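Local coordinates for sensor protein kinase WalK (Staphylococcus aureus, PDB 4YWZ), which probably senses extracellular signals through this receptor domain and relays them to its intracellular kinase part, a histidine kinase of the essential WalKR two-component system, at residues V33-G38 with V124-K129; N41-I46 with I62-K67. The protein carries 1 engineered substitution. All coordinates share one frame; numbering follows the deposited sequence.

Contact 1 (V33-G38 with V124-K129); sequences VYDEKG and VKVDKK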
ATOM      1  N   VAL A  33     -22.387  12.853   8.742  1.00 24.30           N
ATOM      2  CA  VAL A  33     -22.903  12.748  10.074  1.00 26.60           C
ATOM      3  C   VAL A  33     -23.378  14.101  10.632  1.00 30.54           C
ATOM      4  O   VAL A  33     -24.445  14.199  11.257  1.00 28.96           O
ATOM      5  CB  VAL A  33     -21.914  12.106  11.067  1.00 30.09           C
ATOM      6  CG1 VAL A  33     -22.626  11.860  12.353  1.00 35.45           C
ATOM      7  CG2 VAL A  33     -21.519  10.759  10.547  1.00 31.49           C
ATOM      8  N   TYR A  34     -22.616  15.164  10.348  1.00 25.68           N
ATOM      9  CA  TYR A  34     -23.087  16.531  10.702  1.00 24.02           C
ATOM     10  C   TYR A  34     -24.393  16.941   9.980  1.00 24.29           C
ATOM     11  O   TYR A  34     -25.303  17.462  10.624  1.00 26.01           O
ATOM     12  CB  TYR A  34     -21.998  17.531  10.358  1.00 23.90           C
ATOM     13  CG  TYR A  34     -20.962  17.646  11.464  1.00 25.74           C
ATOM     14  CD1 TYR A  34     -20.030  16.651  11.648  1.00 26.31           C
ATOM     15  CD2 TYR A  34     -20.924  18.697  12.285  1.00 26.07           C
ATOM     16  CE1 TYR A  34     -19.084  16.710  12.693  1.00 30.50           C
ATOM     17  CE2 TYR A  34     -19.981  18.803  13.327  1.00 29.49           C
ATOM     18  CZ  TYR A  34     -19.062  17.805  13.516  1.00 28.92           C
ATOM     19  OH  TYR A  34     -18.132  17.962  14.549  1.00 37.63           O
ATOM     20  N   ASP A  35     -24.469  16.657   8.693  1.00 26.03           N
ATOM     21  CA  ASP A  35     -25.655  17.005   7.850  1.00 27.81           C
ATOM     22  C   ASP A  35     -26.864  16.250   8.401  1.00 33.38           C
ATOM     23  O   ASP A  35     -27.978  16.755   8.407  1.00 31.99           O
ATOM     24  CB  ASP A  35     -25.474  16.597   6.435  1.00 28.80           C
ATOM     25  CG  ASP A  35     -24.474  17.441   5.664  1.00 31.14           C
ATOM     26  OD1 ASP A  35     -24.303  18.611   5.995  1.00 34.57           O
ATOM     27  OD2 ASP A  35     -23.967  16.894   4.663  1.00 42.23           O
ATOM     28  N   GLU A  36     -26.636  15.063   8.962  1.00 30.40           N
ATOM     29  CA  GLU A  36     -27.772  14.245   9.364  1.00 34.93           C
ATOM     30  C   GLU A  36     -28.191  14.483  10.770  1.00 31.96           C
ATOM     31  O   GLU A  36     -29.410  14.494  11.041  1.00 32.16           O
ATOM     32  CB  GLU A  36     -27.493  12.783   9.127  1.00 38.93           C
ATOM     33  CG  GLU A  36     -27.461  12.449   7.634  1.00 49.98           C
ATOM     34  CD  GLU A  36     -27.159  10.975   7.338  1.00 61.80           C
ATOM     35  OE1 GLU A  36     -27.241  10.136   8.283  1.00 65.11           O
ATOM     36  OE2 GLU A  36     -26.834  10.677   6.159  1.00 62.29           O
ATOM     37  N   LYS A  37     -27.240  14.651  11.697  1.00 26.46           N
ATOM     38  CA  LYS A  37     -27.486  14.682  13.137  1.00 29.20           C
ATOM     39  C   LYS A  37     -27.343  16.018  13.819  1.00 29.92           C
ATOM     40  O   LYS A  37     -27.750  16.159  15.001  1.00 30.18           O
ATOM     41  CB  LYS A  37     -26.521  13.717  13.837  1.00 29.16           C
ATOM     42  CG  LYS A  37     -26.680  12.246  13.341  1.00 29.12           C
ATOM     43  CD  LYS A  37     -26.146  11.261  14.362  1.00 33.07           C
ATOM     44  CE  LYS A  37     -26.360   9.826  13.874  1.00 36.90           C
ATOM     45  NZ  LYS A  37     -25.760   8.912  14.884  1.00 35.97           N
ATOM     46  N   GLY A  38     -26.679  16.975  13.116  1.00 27.02           N
ATOM     47  CA  GLY A  38     -26.309  18.230  13.717  1.00 25.40           C
ATOM     48  C   GLY A  38     -25.028  18.103  14.508  1.00 26.65           C
ATOM     49  O   GLY A  38     -24.523  16.988  14.689  1.00 27.47           O
ATOM     50  N   VAL A 124     -12.310  19.424   7.166  1.00 18.33           N
ATOM     51  CA  VAL A 124     -13.681  18.906   7.136  1.00 19.56           C
ATOM     52  C   VAL A 124     -14.606  20.104   6.934  1.00 19.41           C
ATOM     53  O   VAL A 124     -14.513  21.044   7.692  1.00 18.34           O
ATOM     54  CB  VAL A 124     -14.075  18.085   8.340  1.00 21.88           C
ATOM     55  CG1 VAL A 124     -15.483  17.546   8.185  1.00 23.94           C
ATOM     56  CG2 VAL A 124     -13.051  16.964   8.568  1.00 27.06           C
ATOM     57  N   LYS A 125     -15.387  20.060   5.832  1.00 20.39           N
ATOM     58  CA  LYS A 125     -16.355  21.185   5.519  1.00 19.90           C
ATOM     59  C   LYS A 125     -17.754  20.670   5.611  1.00 22.43           C
ATOM     60  O   LYS A 125     -18.058  19.540   5.158  1.00 23.47           O
ATOM     61  CB  LYS A 125     -16.112  21.771   4.160  1.00 21.31           C
ATOM     62  CG  LYS A 125     -14.754  22.433   4.019  1.00 21.46           C
ATOM     63  CD  LYS A 125     -14.570  23.010   2.682  1.00 25.78           C
ATOM     64  CE  LYS A 125     -13.274  23.741   2.607  1.00 28.78           C
ATOM     65  NZ  LYS A 125     -13.071  24.259   1.232  1.00 31.34           N
ATOM     66  N   VAL A 126     -18.644  21.458   6.240  1.00 19.23           N
ATOM     67  CA  VAL A 126     -20.049  21.146   6.269  1.00 19.92           C
ATOM     68  C   VAL A 126     -20.718  22.447   5.740  1.00 19.49           C
ATOM     69  O   VAL A 126     -20.382  23.534   6.193  1.00 19.79           O
ATOM     70  CB  VAL A 126     -20.522  20.923   7.654  1.00 22.38           C
ATOM     71  CG1 VAL A 126     -22.052  20.725   7.695  1.00 23.12           C
ATOM     72  CG2 VAL A 126     -19.750  19.741   8.251  1.00 23.15           C
ATOM     73  N   ASP A 127     -21.560  22.278   4.728  1.00 22.24           N
ATOM     74  CA  ASP A 127     -22.174  23.476   4.075  1.00 23.94           C
ATOM     75  C   ASP A 127     -21.168  24.468   3.663  1.00 24.96           C
ATOM     76  O   ASP A 127     -21.378  25.660   3.834  1.00 24.90           O
ATOM     77  CB  ASP A 127     -23.234  24.042   5.014  1.00 26.57           C
ATOM     78  CG  ASP A 127     -24.160  25.119   4.339  1.00 31.98           C
ATOM     79  OD1 ASP A 127     -24.421  24.871   3.163  1.00 31.99           O
ATOM     80  OD2 ASP A 127     -24.494  26.197   4.941  1.00 31.21           O
ATOM     81  N   LYS A 128     -20.059  23.975   3.076  1.00 23.63           N
ATOM     82  CA  LYS A 128     -18.924  24.755   2.607  1.00 26.36           C
ATOM     83  C   LYS A 128     -18.071  25.445   3.650  1.00 26.44           C
ATOM     84  O   LYS A 128     -17.173  26.177   3.238  1.00 29.83           O
ATOM     85  CB  LYS A 128     -19.369  25.878   1.659  1.00 33.78           C
ATOM     86  CG  LYS A 128     -20.456  25.489   0.690  1.00 43.81           C
ATOM     87  CD  LYS A 128     -19.892  24.724  -0.478  1.00 50.65           C
ATOM     88  CE  LYS A 128     -20.799  24.907  -1.692  1.00 58.10           C
ATOM     89  NZ  LYS A 128     -21.024  23.574  -2.331  1.00 65.82           N
ATOM     90  N   LYS A 129     -18.327  25.300   4.928  1.00 23.11           N
ATOM     91  CA  LYS A 129     -17.567  25.916   5.973  1.00 23.79           C
ATOM     92  C   LYS A 129     -16.713  24.868   6.677  1.00 20.52           C
ATOM     93  O   LYS A 129     -17.192  23.801   7.045  1.00 21.25           O
ATOM     94  CB  LYS A 129     -18.423  26.569   7.037  1.00 25.50           C
ATOM     95  CG  LYS A 129     -19.144  27.851   6.539  1.00 35.92           C
ATOM     96  CD  LYS A 129     -19.302  28.818   7.723  1.00 41.52           C
ATOM     97  CE  LYS A 129     -19.609  30.210   7.239  1.00 43.80           C
ATOM     98  NZ  LYS A 129     -20.646  30.096   6.189  1.00 37.76           N
TER
HETATM   99  O   HOH W   1     -22.425  19.751   3.853  1.00 26.41           O
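Tyr34 and Val126 meet at the root of the phenol ring: methyl CG2 of Val126 approaches obliquely, 3.8 Å from Tyr34 CB and 4.0 Å from Tyr34 CG. Ile131 of strand 129-138 and Ser39, Ala42 and Gln43 also touch the tyrosine. The second flat group, the carboxylate of Asp35, turns OD1 to the other methyl, Val126 CG1, at 3.5 Å. With CG1 anti to the backbone N (chi1 174°) and CG2 anti to the carbonyl carbon, the valine spreads one methyl to each of two successive helix residues. No direct hydrogen bond joins the segments. Instead a water is hydrogen-bonded to Asp35 OD1 (3.1 Å) and accepts a hydrogen bond from Asp127 N (2.8 Å), linking the last turn of helix 7-37 to the hairpin tip. That tip is a type I' turn, closed by Lys129 N to Val126 O at 3.0 Å and by the return bond from Val126 N to Lys129 O at 2.9 Å. A long N-terminal helix laid against an antiparallel sheet, here near a β-hairpin with a two-residue type I' loop at the surface, is typical of the PAS-like fold of extracellular Cache domains.

Contact 2 (N41-I46 with I62-K67); sequences NAQKDI and IRFIDK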
ATOM      1  N   ASN A  41     -24.706  16.089  18.303  1.00 29.63           N
ATOM      2  CA  ASN A  41     -24.783  14.611  18.244  1.00 33.06           C
ATOM      3  C   ASN A  41     -23.788  13.975  17.298  1.00 36.11           C
ATOM      4  O   ASN A  41     -23.441  12.806  17.457  1.00 36.64           O
ATOM      5  CB  ASN A  41     -26.210  14.172  17.927  1.00 36.88           C
ATOM      6  CG  ASN A  41     -27.174  14.417  19.104  1.00 41.88           C
ATOM      7  OD1 ASN A  41     -26.794  14.448  20.264  1.00 43.68           O
ATOM      8  ND2 ASN A  41     -28.415  14.593  18.783  1.00 46.72           N
ATOM      9  N   ALA A  42     -23.365  14.672  16.255  1.00 29.41           N
ATOM     10  CA  ALA A  42     -22.389  14.068  15.329  1.00 35.68           C
ATOM     11  C   ALA A  42     -21.057  13.845  15.995  1.00 40.59           C
ATOM     12  O   ALA A  42     -20.349  12.818  15.706  1.00 37.27           O
ATOM     13  CB  ALA A  42     -22.167  14.949  14.138  1.00 35.02           C
ATOM     14  N   GLN A  43     -20.691  14.833  16.840  1.00 50.92           N
ATOM     15  CA  GLN A  43     -19.321  14.938  17.401  1.00 56.30           C
ATOM     16  C   GLN A  43     -19.005  13.727  18.312  1.00 58.63           C
ATOM     17  O   GLN A  43     -17.899  13.603  18.826  1.00 80.08           O
ATOM     18  CB  GLN A  43     -18.979  16.350  18.034  1.00 51.78           C
ATOM     19  CG  GLN A  43     -17.462  16.666  17.842  1.00 46.78           C
ATOM     20  CD  GLN A  43     -16.881  18.064  18.286  1.00 61.27           C
ATOM     21  OE1 GLN A  43     -16.262  18.889  17.461  1.00 46.39           O
ATOM     22  NE2 GLN A  43     -16.941  18.286  19.607  1.00 59.31           N
ATOM     23  N   LYS A  44     -19.951  12.812  18.459  1.00 55.99           N
ATOM     24  CA  LYS A  44     -19.733  11.573  19.181  1.00 54.86           C
ATOM     25  C   LYS A  44     -19.541  10.338  18.286  1.00 48.02           C
ATOM     26  O   LYS A  44     -19.160   9.280  18.779  1.00 43.70           O
ATOM     27  CB  LYS A  44     -20.901  11.316  20.137  1.00 62.58           C
ATOM     28  CG  LYS A  44     -21.236  12.515  21.015  1.00 69.48           C
ATOM     29  CD  LYS A  44     -22.649  13.040  20.777  1.00 69.85           C
ATOM     30  CE  LYS A  44     -23.704  12.244  21.569  1.00 71.19           C
ATOM     31  NZ  LYS A  44     -24.781  13.128  22.119  1.00 66.48           N
ATOM     32  N   ASP A  45     -19.827  10.467  16.982  1.00 37.41           N
ATOM     33  CA  ASP A  45     -19.656   9.371  16.020  1.00 35.21           C
ATOM     34  C   ASP A  45     -18.254   9.533  15.326  1.00 26.94           C
ATOM     35  O   ASP A  45     -17.863   8.638  14.553  1.00 29.58           O
ATOM     36  CB  ASP A  45     -20.690   9.411  14.893  1.00 33.38           C
ATOM     37  CG  ASP A  45     -22.112   9.077  15.373  1.00 41.31           C
ATOM     38  OD1 ASP A  45     -22.265   8.729  16.556  1.00 38.71           O
ATOM     39  OD2 ASP A  45     -23.016   9.086  14.525  1.00 37.83           O
ATOM     40  N   ILE A  46     -17.532  10.597  15.665  1.00 31.35           N
ATOM     41  CA  ILE A  46     -16.252  10.867  14.974  1.00 29.30           C
ATOM     42  C   ILE A  46     -15.225   9.777  15.344  1.00 29.08           C
ATOM     43  O   ILE A  46     -14.484   9.273  14.473  1.00 23.83           O
ATOM     44  CB  ILE A  46     -15.728  12.279  15.291  1.00 31.43           C
ATOM     45  CG1 ILE A  46     -16.617  13.328  14.626  1.00 36.63           C
ATOM     46  CG2 ILE A  46     -14.310  12.530  14.817  1.00 31.08           C
ATOM     47  CD1 ILE A  46     -16.341  14.730  15.108  1.00 39.45           C
ATOM     48  N   ILE A  62      -4.612   9.051  13.374  1.00 16.47           N
ATOM     49  CA  ILE A  62      -5.482  10.084  12.839  1.00 15.32           C
ATOM     50  C   ILE A  62      -5.921  10.879  14.053  1.00 16.90           C
ATOM     51  O   ILE A  62      -6.334  10.306  15.099  1.00 18.60           O
ATOM     52  CB  ILE A  62      -6.683   9.538  12.081  1.00 17.07           C
ATOM     53  CG1 ILE A  62      -6.260   8.527  11.004  1.00 17.30           C
ATOM     54  CG2 ILE A  62      -7.482  10.729  11.527  1.00 17.16           C
ATOM     55  CD1 ILE A  62      -7.431   7.890  10.240  1.00 18.32           C
ATOM     56  N   ARG A  63      -5.964  12.253  13.937  1.00 15.54           N
ATOM     57  CA  ARG A  63      -6.585  13.119  14.946  1.00 18.28           C
ATOM     58  C   ARG A  63      -7.664  13.952  14.230  1.00 17.68           C
ATOM     59  O   ARG A  63      -7.541  14.289  13.062  1.00 17.19           O
ATOM     60  CB  ARG A  63      -5.626  14.057  15.570  1.00 17.45           C
ATOM     61  CG  ARG A  63      -4.380  13.355  16.180  1.00 16.65           C
ATOM     62  CD  ARG A  63      -3.317  14.273  16.721  1.00 17.41           C
ATOM     63  NE  ARG A  63      -2.160  13.497  17.169  1.00 19.12           N
ATOM     64  CZ  ARG A  63      -0.931  13.990  17.299  1.00 19.69           C
ATOM     65  NH1 ARG A  63      -0.696  15.325  17.155  1.00 22.59           N
ATOM     66  NH2 ARG A  63       0.063  13.157  17.624  1.00 22.26           N
ATOM     67  N   PHE A  64      -8.716  14.263  14.957  1.00 17.95           N
ATOM     68  CA  PHE A  64      -9.693  15.275  14.569  1.00 17.75           C
ATOM     69  C   PHE A  64      -9.573  16.465  15.519  1.00 18.52           C
ATOM     70  O   PHE A  64      -9.543  16.342  16.718  1.00 18.37           O
ATOM     71  CB  PHE A  64     -11.128  14.729  14.539  1.00 19.86           C
ATOM     72  CG  PHE A  64     -12.152  15.788  14.151  1.00 19.41           C
ATOM     73  CD1 PHE A  64     -12.299  16.172  12.865  1.00 23.64           C
ATOM     74  CD2 PHE A  64     -12.856  16.497  15.179  1.00 24.43           C
ATOM     75  CE1 PHE A  64     -13.172  17.232  12.500  1.00 23.79           C
ATOM     76  CE2 PHE A  64     -13.700  17.567  14.799  1.00 30.08           C
ATOM     77  CZ  PHE A  64     -13.868  17.871  13.473  1.00 26.66           C
ATOM     78  N   ILE A  65      -9.389  17.622  14.896  1.00 20.39           N
ATOM     79  CA  ILE A  65      -9.058  18.896  15.507  1.00 18.24           C
ATOM     80  C   ILE A  65     -10.149  19.911  15.116  1.00 20.35           C
ATOM     81  O   ILE A  65     -10.513  20.040  13.922  1.00 20.37           O
ATOM     82  CB  ILE A  65      -7.665  19.393  15.090  1.00 19.15           C
ATOM     83  CG1 ILE A  65      -6.612  18.364  15.549  1.00 20.23           C
ATOM     84  CG2 ILE A  65      -7.424  20.803  15.624  1.00 23.30           C
ATOM     85  CD1 ILE A  65      -5.415  18.446  14.703  1.00 21.20           C
ATOM     86  N   ASP A  66     -10.694  20.612  16.100  1.00 21.17           N
ATOM     87  CA  ASP A  66     -11.821  21.470  15.776  1.00 23.53           C
ATOM     88  C   ASP A  66     -11.339  22.814  15.265  1.00 24.82           C
ATOM     89  O   ASP A  66     -10.156  23.099  15.166  1.00 22.94           O
ATOM     90  CB  ASP A  66     -12.867  21.618  16.970  1.00 24.74           C
ATOM     91  CG  ASP A  66     -12.355  22.453  18.114  1.00 26.41           C
ATOM     92  OD1 ASP A  66     -11.408  23.190  17.995  1.00 23.69           O
ATOM     93  OD2 ASP A  66     -12.992  22.424  19.207  1.00 30.34           O
ATOM     94  N   LYS A  67     -12.316  23.704  14.974  1.00 27.58           N
ATOM     95  CA  LYS A  67     -12.024  25.083  14.496  1.00 33.80           C
ATOM     96  C   LYS A  67     -11.119  25.939  15.315  1.00 33.55           C
ATOM     97  O   LYS A  67     -10.388  26.782  14.817  1.00 32.22           O
ATOM     98  CB  LYS A  67     -13.348  25.893  14.439  1.00 40.61           C
ATOM     99  CG  LYS A  67     -14.189  25.638  13.255  1.00 44.95           C
ATOM    100  CD  LYS A  67     -15.125  26.837  13.056  1.00 44.70           C
ATOM    101  CE  LYS A  67     -14.514  27.908  12.148  1.00 56.13           C
ATOM    102  NZ  LYS A  67     -14.560  27.586  10.661  1.00 52.66           N
TER
HETATM  103  O   HOH W   2     -15.362  21.089  19.272  1.00 35.55           O
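Phe64 receives Ile46 across one ring face, joining the first residue of helix 46-54 to strand 59-66. This is helix-on-sheet packing in the PAS-like Cache fold, where the antiparallel sheet carries connecting helices on its surface. At the root of the Phe64 side chain, CB lies 3.9 Å from Ile46 CG2, and the same methyl sits 4.0 Å from ring atom CG. CG lies anti to the backbone N (chi1 179°) and beside the carbonyl carbon, a setting in which the ring turns one face to Ile46 CD1. Further out, CD2 and CE2 both come within 3.9 Å of Ile46 CD1. That methyl makes a CH-pi contact, 4.2 Å from the centroid of the Phe64 ring and 24° off its normal, so it rests over the face but shifted toward the rim. The two branches of the isoleucine thus follow the phenylalanine from its base outward. CE2 has another neighbour at the ring edge, close to the ring plane: Gln43 OE1, with the amide plane turned 67° from the ring. Ile72 of strand 71-74 and Leu50 of helix 46-54 also touch the phenylalanine. Beyond the ring the contact becomes polar. Asp66 OD1 takes a hydrogen bond from the backbone N of Ile70, while its other oxygen faces a water. This single water donates to both sides, to Gln43 OE1 at 3.0 Å and to Asp66 OD2 at 2.7 Å.

The centres of contacts 1 and 2 lie about 11 Å apart, on the same side of the chain's centre, and both reach the one five-stranded sheet. Along the chain the order is 33-38, 41-46, 62-67, 124-129, so contact 2 is nested within the loop closed by contact 1. Helix 7-37 runs almost directly into helix 39-42. Lys37 NZ of helix 7-37 forms a salt bridge with Asp45 OD2 in the loop beyond helix 39-42 (2.8 Å), and Val33 CG1 packs on Ala42 CB. In the sheet, strand 129-138 separates strands 114-126 and 59-66. The end of the long helix and the residues following helix 39-42 thus meet the extracellular domain's sheet at two neighbouring places.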